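Local coordinates for autotransporter adhesin (Vibrio vulnificus, PDB 4ERR), which probably directs an effector domain of the MARTX toxin to membranes of the target cell, as a helical-bundle membrane localization domain, at residues A23-Q26 and G27-Q31; Q31-L34 and V35-K39; K39-D42 and Q43-A46; S64-N67 and Q68-Q72. All coordinates share one frame; numbering follows the deposited sequence. Where two conformers were deposited one is given.

Contact 1 of 4, residues A23-Q26 and G27-Q31; sequences ASYQ and GILDQ
Two consecutive turns in the C-terminal half of helix 7-37 join Tyr25 to Leu29 and Gln26 to Asp30, both i to i+4 pairs. Leu29 lies over one face of the Tyr25 ring in a CH-pi contact, its CG 4.2 Å from the ring centroid and displaced toward the rim. Its two methyls reach neighbouring ring atoms: Leu29 CD1 is 3.8 Å from Tyr25 CE2, and Leu29 CD2 is 3.9 Å from Tyr25 CZ. Beside this pair, Gln26 has CG trans to its main-chain N (chi1 -168°) and then bends at chi2 (60°), which turns the amide along the helix toward Asp30. Gln26 NE2 donates to Asp30 OD1 at 2.9 Å, with the acceptor in the amide plane but the donor well above the carboxylate plane. Gln26 O also accepts from Asp30 N at 2.9 Å, so main chain and side chain both link these residues. Ser24 OG reaches His61, while Ile28 packs on Leu50 and Tyr57 of helix 41-60. Toward the second subunit, Tyr25 meets Arg66 of that chain in a cation-pi contact, and Leu29 packs on its Val7; helix 7-37 is thus flanked by its own hairpin partner and by the neighbouring subunit.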
loop_
_atom_site.group_PDB
_atom_site.type_symbol
_atom_site.label_atom_id
_atom_site.label_comp_id
_atom_site.label_asym_id
_atom_site.label_seq_id
_atom_site.Cartn_x
_atom_site.Cartn_y
_atom_site.Cartn_z
ATOM N N ALA B 23 -8.827 3.472 7.475
ATOM C CA ALA B 23 -9.415 3.695 8.787
ATOM C C ALA B 23 -8.433 3.340 9.933
ATOM O O ALA B 23 -8.275 4.114 10.891
ATOM C CB ALA B 23 -10.745 2.920 8.925
ATOM N N SER B 24 -7.787 2.183 9.842
ATOM C CA SER B 24 -6.783 1.813 10.833
ATOM C C SER B 24 -5.633 2.819 10.826
ATOM O O SER B 24 -5.150 3.229 11.871
ATOM C CB SER B 24 -6.254 0.389 10.600
ATOM O OG SER B 24 -7.270 -0.574 10.754
ATOM N N TYR B 25 -5.213 3.241 9.631
ATOM C CA TYR B 25 -4.138 4.218 9.527
ATOM C C TYR B 25 -4.482 5.530 10.224
ATOM O O TYR B 25 -3.665 6.099 10.932
ATOM C CB TYR B 25 -3.743 4.458 8.081
ATOM C CG TYR B 25 -2.565 5.346 7.876
ATOM C CD1 TYR B 25 -1.332 5.042 8.437
ATOM C CD2 TYR B 25 -2.635 6.458 7.043
ATOM C CE1 TYR B 25 -0.213 5.840 8.193
ATOM C CE2 TYR B 25 -1.500 7.256 6.783
ATOM C CZ TYR B 25 -0.311 6.945 7.358
ATOM O OH TYR B 25 0.814 7.723 7.082
ATOM N N GLN B 26 -5.699 6.012 10.008
ATOM C CA GLN B 26 -6.149 7.227 10.662
ATOM C C GLN B 26 -6.072 7.113 12.180
ATOM O O GLN B 26 -5.757 8.072 12.883
ATOM C CB GLN B 26 -7.570 7.575 10.239
ATOM C CG GLN B 26 -7.978 8.984 10.669
ATOM C CD GLN B 26 -7.066 10.054 10.051
ATOM O OE1 GLN B 26 -6.881 10.092 8.832
ATOM N NE2 GLN B 26 -6.470 10.905 10.897
ATOM N N GLY B 27 -6.370 5.928 12.691
ATOM C CA GLY B 27 -6.242 5.662 14.118
ATOM C C GLY B 27 -4.816 5.849 14.625
ATOM O O GLY B 27 -4.572 6.393 15.714
ATOM N N ILE B 28 -3.873 5.379 13.830
ATOM C CA ILE B 28 -2.459 5.580 14.141
ATOM C C ILE B 28 -2.100 7.066 14.122
ATOM O O ILE B 28 -1.433 7.552 15.054
ATOM C CB ILE B 28 -1.558 4.783 13.199
ATOM C CG1 ILE B 28 -1.684 3.280 13.458
ATOM C CG2 ILE B 28 -0.057 5.253 13.338
ATOM C CD1 ILE B 28 -1.063 2.431 12.335
ATOM N N LEU B 29 -2.535 7.780 13.069
ATOM C CA LEU B 29 -2.270 9.224 12.922
ATOM C C LEU B 29 -2.829 10.050 14.088
ATOM O O LEU B 29 -2.194 11.007 14.568
ATOM C CB LEU B 29 -2.865 9.735 11.616
ATOM C CG LEU B 29 -2.288 9.228 10.284
ATOM C CD1 LEU B 29 -3.139 9.717 9.123
ATOM C CD2 LEU B 29 -0.826 9.646 10.089
ATOM N N ASP B 30 -4.030 9.693 14.521
ATOM C CA ASP B 30 -4.661 10.371 15.646
ATOM C C ASP B 30 -3.910 10.102 16.944
ATOM O O ASP B 30 -3.695 11.001 17.739
ATOM C CB ASP B 30 -6.126 9.969 15.754
ATOM C CG ASP B 30 -6.983 10.494 14.585
ATOM O OD1 ASP B 30 -6.501 11.297 13.730
ATOM O OD2 ASP B 30 -8.147 10.100 14.540
ATOM N N GLN B 31 -3.465 8.870 17.139
ATOM C CA GLN B 31 -2.714 8.529 18.344
ATOM C C GLN B 31 -1.325 9.176 18.345
ATOM O O GLN B 31 -0.819 9.598 19.408
ATOM C CB GLN B 31 -2.593 7.027 18.475
ATOM C CG GLN B 31 -1.999 6.592 19.794
ATOM C CD GLN B 31 -2.893 6.901 20.992
ATOM O OE1 GLN B 31 -4.138 6.965 20.886
ATOM N NE2 GLN B 31 -2.260 7.089 22.146
#

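Contact 2 of 4, residues Q31-L34 and V35-K39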
loop_
_atom_site.group_PDB
_atom_site.type_symbol
_atom_site.label_atom_id
_atom_site.label_comp_id
_atom_site.label_asym_id
_atom_site.label_seq_id
_atom_site.Cartn_x
_atom_site.Cartn_y
_atom_site.Cartn_z
ATOM N N GLN B 31 -3.465 8.870 17.139
ATOM C CA GLN B 31 -2.714 8.529 18.344
ATOM C C GLN B 31 -1.325 9.176 18.345
ATOM O O GLN B 31 -0.819 9.598 19.408
ATOM C CB GLN B 31 -2.593 7.027 18.475
ATOM C CG GLN B 31 -1.999 6.592 19.794
ATOM C CD GLN B 31 -2.893 6.901 20.992
ATOM O OE1 GLN B 31 -4.138 6.965 20.886
ATOM N NE2 GLN B 31 -2.260 7.089 22.146
ATOM N N LEU B 32 -0.717 9.290 17.163
ATOM C CA LEU B 32 0.568 9.972 17.044
ATOM C C LEU B 32 0.434 11.449 17.432
ATOM O O LEU B 32 1.294 11.996 18.127
ATOM C CB LEU B 32 1.114 9.798 15.622
ATOM C CG LEU B 32 2.465 10.432 15.311
ATOM C CD1 LEU B 32 3.515 9.856 16.269
ATOM C CD2 LEU B 32 2.876 10.135 13.861
ATOM N N ASP B 33 -0.638 12.103 16.999
ATOM C CA ASP B 33 -0.876 13.476 17.424
ATOM C C ASP B 33 -1.032 13.544 18.945
ATOM O O ASP B 33 -0.492 14.454 19.556
ATOM C CB ASP B 33 -2.099 14.069 16.719
ATOM C CG ASP B 33 -1.773 14.696 15.378
ATOM O OD1 ASP B 33 -0.666 15.269 15.186
ATOM O OD2 ASP B 33 -2.660 14.653 14.534
ATOM N N LEU B 34 -1.739 12.574 19.556
ATOM C CA LEU B 34 -1.853 12.553 21.041
ATOM C C LEU B 34 -0.478 12.452 21.708
ATOM O O LEU B 34 -0.218 13.144 22.696
ATOM C CB LEU B 34 -2.775 11.439 21.557
ATOM C CG LEU B 34 -4.252 11.625 21.178
ATOM C CD1 LEU B 34 -5.067 10.483 21.782
ATOM C CD2 LEU B 34 -4.793 12.997 21.639
ATOM N N VAL B 35 0.407 11.609 21.158
ATOM C CA VAL B 35 1.752 11.472 21.705
ATOM C C VAL B 35 2.442 12.857 21.737
ATOM O O VAL B 35 2.984 13.261 22.756
ATOM C CB VAL B 35 2.612 10.446 20.906
ATOM C CG1 VAL B 35 4.072 10.533 21.325
ATOM C CG2 VAL B 35 2.074 8.984 21.063
ATOM N N HIS B 36 2.384 13.601 20.633
ATOM C CA HIS B 36 3.063 14.890 20.573
ATOM C C HIS B 36 2.389 16.004 21.347
ATOM O O HIS B 36 3.043 16.974 21.719
ATOM C CB HIS B 36 3.293 15.289 19.119
ATOM C CG HIS B 36 4.308 14.433 18.425
ATOM N ND1 HIS B 36 5.649 14.484 18.743
ATOM C CD2 HIS B 36 4.193 13.519 17.422
ATOM C CE1 HIS B 36 6.314 13.639 17.968
ATOM N NE2 HIS B 36 5.457 13.038 17.167
ATOM N N GLN B 37 1.107 15.848 21.639
ATOM C CA GLN B 37 0.355 16.867 22.377
ATOM C C GLN B 37 0.448 16.660 23.893
ATOM O O GLN B 37 0.165 17.584 24.691
ATOM C CB GLN B 37 -1.103 16.872 21.894
ATOM C CG GLN B 37 -1.270 17.513 20.513
ATOM C CD GLN B 37 -2.600 17.182 19.825
ATOM O OE1 GLN B 37 -3.528 16.676 20.446
ATOM N NE2 GLN B 37 -2.677 17.456 18.520
ATOM N N ALA B 38 0.850 15.456 24.286
ATOM C CA ALA B 38 0.968 15.084 25.692
ATOM C C ALA B 38 2.283 15.561 26.310
ATOM O O ALA B 38 3.288 15.709 25.626
ATOM C CB ALA B 38 0.843 13.558 25.832
ATOM N N LYS B 39 2.261 15.809 27.612
ATOM C CA LYS B 39 3.465 16.165 28.336
ATOM C C LYS B 39 3.656 15.150 29.450
ATOM O O LYS B 39 2.685 14.613 29.974
ATOM C CB LYS B 39 3.369 17.578 28.925
ATOM C CG LYS B 39 3.431 18.705 27.899
ATOM C CD LYS B 39 2.157 18.805 27.061
ATOM C CE LYS B 39 0.919 18.980 27.931
ATOM N NZ LYS B 39 0.961 20.252 28.701
#
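Chi1 of -179° sets Leu32 CG opposite the backbone N, so that Leu32 projects outward from the helix, and His36, its CG beside its own N (chi1 -69°), tilts back toward it. The two side chains lie side by side, Leu32 CD1 being 3.8 Å from His36 NE2 and 3.9 Å from His36 CD2. His36 CD2 also approaches the Leu32 carbonyl, 3.3 Å from its O. That imidazole is held at its far end by a hydrogen bond from NE2 to the Phe5 carbonyl of the second subunit, whose Phe5 side chain also packs on Leu32. Val35 has CG2 3.4 Å from Gln31 O and rests on Ala46 and Ser47 of helix 41-60. Val35 N donates to Gln31 O at 2.9 Å in the regular alpha-helical pattern, and Gln37 N still reaches Asp33 O at 3.0 Å. Leu34 O, by contrast, receives only weak bonds, from Gln37 N and from Ala38 N, the latter at 3.0 Å. Ala38 then leaves helical phi/psi. Such weakened, mixed i+3 and i+4 bonding is common at the C-terminal end of an alpha-helix, here leading into the turn of a helical hairpin.

Contact 3 of 4, residues K39-D42 and Q43-A46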
loop_
_atom_site.group_PDB
_atom_site.type_symbol
_atom_site.label_atom_id
_atom_site.label_comp_id
_atom_site.label_asym_id
_atom_site.label_seq_id
_atom_site.Cartn_x
_atom_site.Cartn_y
_atom_site.Cartn_z
ATOM N N LYS B 39 2.261 15.809 27.612
ATOM C CA LYS B 39 3.465 16.165 28.336
ATOM C C LYS B 39 3.656 15.150 29.450
ATOM O O LYS B 39 2.685 14.613 29.974
ATOM C CB LYS B 39 3.369 17.578 28.925
ATOM C CG LYS B 39 3.431 18.705 27.899
ATOM C CD LYS B 39 2.157 18.805 27.061
ATOM C CE LYS B 39 0.919 18.980 27.931
ATOM N NZ LYS B 39 0.961 20.252 28.701
ATOM N N GLY B 40 4.915 14.900 29.800
ATOM C CA GLY B 40 5.277 13.960 30.883
ATOM C C GLY B 40 4.644 12.572 30.854
ATOM O O GLY B 40 4.687 11.886 29.831
ATOM N N ARG B 41 4.030 12.181 31.972
ATOM C CA ARG B 41 3.441 10.837 32.118
ATOM C C ARG B 41 2.417 10.512 31.037
ATOM O O ARG B 41 2.306 9.360 30.602
ATOM C CB ARG B 41 2.778 10.661 33.492
ATOM C CG ARG B 41 3.707 10.830 34.692
ATOM C CD ARG B 41 4.860 9.821 34.691
ATOM N NE ARG B 41 5.821 10.096 35.760
ATOM C CZ ARG B 41 7.031 9.541 35.848
ATOM N NH1 ARG B 41 7.832 9.865 36.857
ATOM N NH2 ARG B 41 7.448 8.667 34.931
ATOM N N ASP B 42 1.655 11.517 30.614
ATOM C CA ASP B 42 0.650 11.312 29.572
ATOM C C ASP B 42 1.317 10.876 28.257
ATOM O O ASP B 42 0.774 10.027 27.542
ATOM C CB ASP B 42 -0.210 12.571 29.386
ATOM C CG ASP B 42 -1.048 12.892 30.612
ATOM O OD1 ASP B 42 -1.047 12.075 31.568
ATOM O OD2 ASP B 42 -1.710 13.955 30.628
ATOM N N GLN B 43 2.506 11.415 27.967
ATOM C CA GLN B 43 3.230 11.076 26.733
ATOM C C GLN B 43 3.695 9.607 26.707
ATOM O O GLN B 43 3.650 8.926 25.664
ATOM C CB GLN B 43 4.407 12.054 26.522
ATOM C CG GLN B 43 5.069 11.954 25.188
ATOM C CD GLN B 43 5.933 13.173 24.864
ATOM O OE1 GLN B 43 5.740 13.831 23.832
ATOM N NE2 GLN B 43 6.868 13.491 25.749
ATOM N N ILE B 44 4.095 9.097 27.865
ATOM C CA ILE B 44 4.524 7.700 27.972
ATOM C C ILE B 44 3.363 6.739 27.674
ATOM O O ILE B 44 3.476 5.814 26.839
ATOM C CB ILE B 44 5.079 7.387 29.383
ATOM C CG1 ILE B 44 6.386 8.165 29.612
ATOM C CG2 ILE B 44 5.297 5.871 29.536
ATOM C CD1 ILE B 44 6.856 8.192 31.069
ATOM N N ALA B 45 2.238 6.958 28.353
ATOM C CA ALA B 45 1.066 6.119 28.143
ATOM C C ALA B 45 0.618 6.141 26.674
ATOM O O ALA B 45 0.304 5.096 26.083
ATOM C CB ALA B 45 -0.087 6.542 29.057
ATOM N N ALA B 46 0.613 7.327 26.079
ATOM C CA ALA B 46 0.157 7.469 24.710
ATOM C C ALA B 46 1.083 6.703 23.748
ATOM O O ALA B 46 0.617 6.154 22.730
ATOM C CB ALA B 46 0.080 8.967 24.324
#
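Side-chain contact between Arg41 and Ile44 is slight: they lie side by side on the outer surface, pointing the same way, with Arg41 NH2 3.9 Å from Ile44 CD1. Arg41 bends at chi2 (-60°), and this kink carries the guanidinium alongside the isoleucine, whose methyl meets it obliquely. The other apolar groups touch backbone oxygens instead, Gln43 CB lying 3.3 Å from Gly40 O and Ala46 CB 3.5 Å from Asp42 O. Main-chain hydrogen bonds carry most of the contact, and they gain in regularity along the chain. Gly40 O is approached by two amides, Gln43 N at 2.9 Å and Ile44 N at 3.5 Å, both in weak bonds. Arg41 O is likewise shared: its bond from Ile44 N is weak, whereas Ala45 N donates to it at 3.3 Å and almost straight, with an N-H...O angle of 174°. From Ala46 N to Asp42 O, at 3.1 Å, the spacing is plainly alpha-helical. This is the first turn of helix 41-60, just after the loop that reverses the chain from helix 7-37, with Gly40 at the N-cap position; its positive phi (50°) is one that glycine adopts readily. Gln43 O accepts from Ser47 OG, Ala46 O from Gln31 NE2 of helix 7-37, and Ile44 packs on Leu81 of the second subunit.

Contact 4 of 4, residues S64-N67 and Q68-Q72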
loop_
_atom_site.group_PDB
_atom_site.type_symbol
_atom_site.label_atom_id
_atom_site.label_comp_id
_atom_site.label_asym_id
_atom_site.label_seq_id
_atom_site.Cartn_x
_atom_site.Cartn_y
_atom_site.Cartn_z
ATOM N N SER B 64 -1.427 -3.608 0.695
ATOM C CA SER B 64 -2.220 -2.434 0.361
ATOM C C SER B 64 -3.464 -2.818 -0.442
ATOM O O SER B 64 -3.533 -3.882 -1.077
ATOM C CB SER B 64 -1.389 -1.438 -0.445
ATOM O OG SER B 64 -1.102 -1.933 -1.735
ATOM N N GLY B 65 -4.454 -1.948 -0.437
ATOM C CA GLY B 65 -5.643 -2.146 -1.292
ATOM C C GLY B 65 -5.270 -2.333 -2.762
ATOM O O GLY B 65 -5.769 -3.214 -3.444
ATOM N N ARG B 66 -4.391 -1.470 -3.253
ATOM C CA ARG B 66 -3.886 -1.564 -4.598
ATOM C C ARG B 66 -3.263 -2.934 -4.862
ATOM O O ARG B 66 -3.562 -3.598 -5.859
ATOM C CB ARG B 66 -2.821 -0.492 -4.780
ATOM C CG ARG B 66 -2.146 -0.561 -6.083
ATOM C CD ARG B 66 -0.961 0.387 -6.113
ATOM N NE ARG B 66 -1.353 1.774 -5.963
ATOM C CZ ARG B 66 -0.489 2.781 -5.821
ATOM N NH1 ARG B 66 0.814 2.546 -5.770
ATOM N NH2 ARG B 66 -0.927 4.027 -5.715
ATOM N N ASN B 67 -2.399 -3.381 -3.965
ATOM C CA ASN B 67 -1.717 -4.653 -4.205
ATOM C C ASN B 67 -2.674 -5.835 -4.189
ATOM O O ASN B 67 -2.532 -6.766 -4.983
ATOM C CB ASN B 67 -0.514 -4.854 -3.278
ATOM C CG ASN B 67 0.717 -4.072 -3.735
ATOM O OD1 ASN B 67 0.597 -2.954 -4.266
ATOM N ND2 ASN B 67 1.894 -4.667 -3.569
ATOM N N GLN B 68 -3.652 -5.787 -3.292
ATOM C CA GLN B 68 -4.680 -6.823 -3.254
ATOM C C GLN B 68 -5.438 -6.866 -4.576
ATOM O O GLN B 68 -5.682 -7.961 -5.108
ATOM C CB GLN B 68 -5.656 -6.613 -2.107
ATOM C CG GLN B 68 -5.108 -6.863 -0.726
ATOM C CD GLN B 68 -6.124 -6.546 0.339
ATOM O OE1 GLN B 68 -5.991 -5.552 1.080
ATOM N NE2 GLN B 68 -7.151 -7.337 0.401
ATOM N N ALA B 69 -5.790 -5.704 -5.124
ATOM C CA ALA B 69 -6.523 -5.638 -6.406
ATOM C C ALA B 69 -5.646 -6.109 -7.574
ATOM O O ALA B 69 -6.104 -6.820 -8.474
ATOM C CB ALA B 69 -7.051 -4.203 -6.663
ATOM N N LEU B 70 -4.385 -5.703 -7.563
ATOM C CA LEU B 70 -3.430 -6.163 -8.594
ATOM C C LEU B 70 -3.226 -7.695 -8.577
ATOM O O LEU B 70 -3.028 -8.303 -9.622
ATOM C CB LEU B 70 -2.095 -5.452 -8.448
ATOM C CG LEU B 70 -2.046 -3.990 -8.873
ATOM C CD1 LEU B 70 -0.698 -3.386 -8.519
ATOM C CD2 LEU B 70 -2.341 -3.849 -10.353
ATOM N N THR B 71 -3.236 -8.299 -7.392
ATOM C CA THR B 71 -3.110 -9.744 -7.269
ATOM C C THR B 71 -4.312 -10.412 -7.944
ATOM O O THR B 71 -4.149 -11.420 -8.613
ATOM C CB THR B 71 -2.903 -10.173 -5.809
ATOM O OG1 THR B 71 -1.647 -9.644 -5.349
ATOM C CG2 THR B 71 -2.919 -11.707 -5.631
ATOM N N GLN B 72 -5.508 -9.827 -7.775
ATOM C CA GLN B 72 -6.694 -10.357 -8.451
ATOM C C GLN B 72 -6.599 -10.161 -9.964
ATOM O O GLN B 72 -6.948 -11.064 -10.742
ATOM C CB GLN B 72 -7.970 -9.744 -7.863
ATOM C CG GLN B 72 -8.181 -10.164 -6.415
ATOM C CD GLN B 72 -9.476 -9.648 -5.815
ATOM O OE1 GLN B 72 -9.891 -8.520 -6.067
ATOM N NE2 GLN B 72 -10.136 -10.495 -5.045
#
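Leu70 N reaches Arg66 O at 2.8 Å in a nearly straight bond, 165° at the hydrogen. The aliphatic part of Arg66 and the Leu70 side chain run side by side in the same direction, Arg66 CG being 4.0 Å from Leu70 CD1. One residue further on, Thr71 N donates to Asn67 O at 2.9 Å. Thr71 OG1 stands beside its own backbone N (chi1 -64°), which turns the hydroxyl back toward the preceding turn, 3.0 Å from Asn67 O. At the start of the helix Ser64 is the N-cap: its OG accepts from Asn67 N at 3.0 Å, using an amide that the first turn has no backbone carbonyl to serve. Ser64 O then takes Gln68 N at 2.9 Å, so both the hydroxyl and the carbonyl of the cap residue hold the opening turn. Gln68 CG lies 3.4 Å from Ser64 O. The buried Asn67 amide is satisfied at both ends by the second subunit, OD1 by Tyr57 OH and ND2 by the His61 carbonyl of that chain. On the same side Leu70 packs on Tyr57 of the second subunit. Gln68 and Ala69 instead face helix 7-37 of their own chain, touching Phe17, Ile21 and Leu10, so that the first turns of helix 65-81 are wedged between this helix and helix 41-60 of the neighbouring subunit.

Contacts 1 to 3 follow the hairpin made by helices 7-37 and 41-60. Contacts 1 and 2 are successive parts of the first helix, with centres 12 Å apart and Gln31 in common. Contact 3 begins at Lys39, where contact 2 ends, and its centre is only 8 Å from that of contact 2. Gln31 NE2 probably donates to Ala46 O, 3.1 Å away, tying the two arms together. Contact 4 lies on the other side of the chain's centre, its centre 38 Å from that of contact 3. Although contacts 1 and 4 do not touch within one chain, the Tyr25-Arg66 pairing joins them across the subunit interface.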